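Local coordinates for protein caspase Nc subunit 1 (Drosophila melanogaster, PDB 2FP3) that is an initiator caspase, a cysteine endopeptidase that helps activate the caspase cascade carrying out apoptosis, including steroid-triggered cell death during metamorphosis, at residues Val131-Thr136 / Val178-Phe183. The protein carries 2 engineered substitutions. Sequence-based numbering, arbitrary orientation.
Sequences VMVLMT and VLMFPF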
loop_
_atom_site.group_PDB
_atom_site.type_symbol
_atom_site.label_atom_id
_atom_site.label_comp_id
_atom_site.label_asym_id
_atom_site.label_seq_id
_atom_site.Cartn_x
_atom_site.Cartn_y
_atom_site.Cartn_z
ATOM N N VAL A 131 2.919 4.187 -4.074
ATOM C CA VAL A 131 2.255 3.238 -3.189
ATOM C C VAL A 131 2.832 3.377 -1.794
ATOM O O VAL A 131 4.048 3.333 -1.603
ATOM C CB VAL A 131 2.457 1.773 -3.640
ATOM C CG1 VAL A 131 1.841 0.829 -2.616
ATOM C CG2 VAL A 131 1.809 1.545 -5.001
ATOM N N MET A 132 1.964 3.584 -0.813
ATOM C CA MET A 132 2.430 3.670 0.564
ATOM C C MET A 132 1.765 2.533 1.324
ATOM O O MET A 132 0.575 2.267 1.136
ATOM C CB MET A 132 2.048 5.007 1.220
ATOM C CG MET A 132 2.406 5.066 2.723
ATOM S SD MET A 132 1.746 6.490 3.667
ATOM C CE MET A 132 0.011 6.089 3.746
ATOM N N VAL A 133 2.539 1.834 2.146
ATOM C CA VAL A 133 1.977 0.768 2.953
ATOM C C VAL A 133 2.359 1.049 4.394
ATOM O O VAL A 133 3.536 1.004 4.756
ATOM C CB VAL A 133 2.496 -0.629 2.555
ATOM C CG1 VAL A 133 1.825 -1.682 3.419
ATOM C CG2 VAL A 133 2.194 -0.907 1.089
ATOM N N LEU A 134 1.356 1.377 5.201
ATOM C CA LEU A 134 1.568 1.665 6.609
ATOM C C LEU A 134 1.017 0.502 7.408
ATOM O O LEU A 134 -0.174 0.199 7.342
ATOM C CB LEU A 134 0.856 2.959 7.013
ATOM C CG LEU A 134 0.864 3.318 8.505
ATOM C CD1 LEU A 134 2.301 3.480 8.994
ATOM C CD2 LEU A 134 0.081 4.600 8.729
ATOM N N MET A 135 1.891 -0.162 8.151
ATOM C CA MET A 135 1.478 -1.296 8.960
ATOM C C MET A 135 1.665 -0.991 10.435
ATOM O O MET A 135 2.789 -0.884 10.918
ATOM C CB MET A 135 2.279 -2.533 8.559
ATOM C CG MET A 135 2.009 -2.935 7.132
ATOM S SD MET A 135 3.176 -4.107 6.483
ATOM C CE MET A 135 4.644 -3.052 6.318
ATOM N N THR A 136 0.546 -0.840 11.136
ATOM C CA THR A 136 0.549 -0.542 12.563
ATOM C C THR A 136 -0.796 -0.955 13.168
ATOM O O THR A 136 -1.552 -1.707 12.559
ATOM C CB THR A 136 0.756 0.960 12.796
ATOM O OG1 THR A 136 0.768 1.239 14.202
ATOM C CG2 THR A 136 -0.364 1.740 12.142
ATOM N N VAL A 178 -1.729 4.652 -4.360
ATOM C CA VAL A 178 -2.282 3.518 -3.629
ATOM C C VAL A 178 -1.851 3.601 -2.179
ATOM O O VAL A 178 -0.682 3.390 -1.869
ATOM C CB VAL A 178 -1.783 2.169 -4.229
ATOM C CG1 VAL A 178 -2.502 0.985 -3.565
ATOM C CG2 VAL A 178 -2.025 2.149 -5.743
ATOM N N LEU A 179 -2.795 3.918 -1.297
ATOM C CA LEU A 179 -2.516 4.042 0.130
ATOM C C LEU A 179 -3.058 2.796 0.825
ATOM O O LEU A 179 -4.260 2.552 0.814
ATOM C CB LEU A 179 -3.185 5.304 0.677
ATOM C CG LEU A 179 -2.960 6.589 -0.135
ATOM C CD1 LEU A 179 -3.757 7.736 0.473
ATOM C CD2 LEU A 179 -1.480 6.938 -0.177
ATOM N N MET A 180 -2.170 2.009 1.428
ATOM C CA MET A 180 -2.572 0.763 2.079
ATOM C C MET A 180 -2.368 0.697 3.586
ATOM O O MET A 180 -1.261 0.903 4.082
ATOM C CB MET A 180 -1.833 -0.418 1.448
ATOM C CG MET A 180 -2.047 -0.565 -0.038
ATOM S SD MET A 180 -1.374 -2.122 -0.659
ATOM C CE MET A 180 -2.741 -3.246 -0.300
ATOM N N PHE A 181 -3.448 0.392 4.299
ATOM C CA PHE A 181 -3.422 0.263 5.752
ATOM C C PHE A 181 -3.976 -1.117 6.099
ATOM O O PHE A 181 -5.102 -1.244 6.562
ATOM C CB PHE A 181 -4.294 1.333 6.392
ATOM C CG PHE A 181 -4.039 2.706 5.870
ATOM C CD1 PHE A 181 -4.689 3.161 4.725
ATOM C CD2 PHE A 181 -3.154 3.554 6.518
ATOM C CE1 PHE A 181 -4.466 4.443 4.235
ATOM C CE2 PHE A 181 -2.923 4.837 6.033
ATOM C CZ PHE A 181 -3.583 5.281 4.890
ATOM N N PRO A 182 -3.183 -2.170 5.868
ATOM C CA PRO A 182 -3.598 -3.548 6.148
ATOM C C PRO A 182 -4.033 -3.846 7.586
ATOM O O PRO A 182 -4.566 -4.917 7.873
ATOM C CB PRO A 182 -2.386 -4.371 5.704
ATOM C CG PRO A 182 -1.236 -3.413 5.862
ATOM C CD PRO A 182 -1.802 -2.121 5.356
ATOM N N PHE A 183 -3.820 -2.899 8.487
ATOM C CA PHE A 183 -4.209 -3.095 9.872
ATOM C C PHE A 183 -5.066 -1.924 10.327
ATOM O O PHE A 183 -4.572 -0.978 10.943
ATOM C CB PHE A 183 -2.962 -3.211 10.742
ATOM C CG PHE A 183 -2.105 -4.399 10.413
ATOM C CD1 PHE A 183 -2.428 -5.662 10.895
ATOM C CD2 PHE A 183 -0.977 -4.257 9.608
ATOM C CE1 PHE A 183 -1.641 -6.769 10.583
ATOM C CE2 PHE A 183 -0.185 -5.357 9.289
ATOM C CZ PHE A 183 -0.518 -6.616 9.778
HETATM O O HOH W 1 -2.526 -0.305 9.315
#
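Val178 O accepts a hydrogen bond from Met132 N at 2.9 Å, opening the parallel pairing of two central strands in the caspase-fold sheet. On the face carrying both valines, Val178 CB packs 3.7 Å from Val131 CG2. Met180 grips the neighbouring strand twice, through its N to Met132 O (2.8 Å) and its O to Leu134 N (2.9 Å), the latter almost linear at the carbonyl (179°); its CB rests near Val133 CG2. On the face of Leu179, the Phe181 ring receives Leu134 CD2 at its edge, near the ring plane, while Met132 CE, brought round by a bend at chi3 (71°), reaches CE2 and CZ, both at 3.9 Å. Pro182, with no N-H to offer, sets its ring against Met135, CG to CG at 3.5 Å, and both side chains touch Ile256 of helix 251-266. From here the chain leads to Ala184, an engineered residue where caspases carry the catalytic cysteine; His137, probably catalytic, directly follows Thr136. The poorly ordered Phe183 turns its ring edge to Met135, and a water bridges the two backbones, donating to Leu134 O and, at 2.7 Å, to Phe183 O.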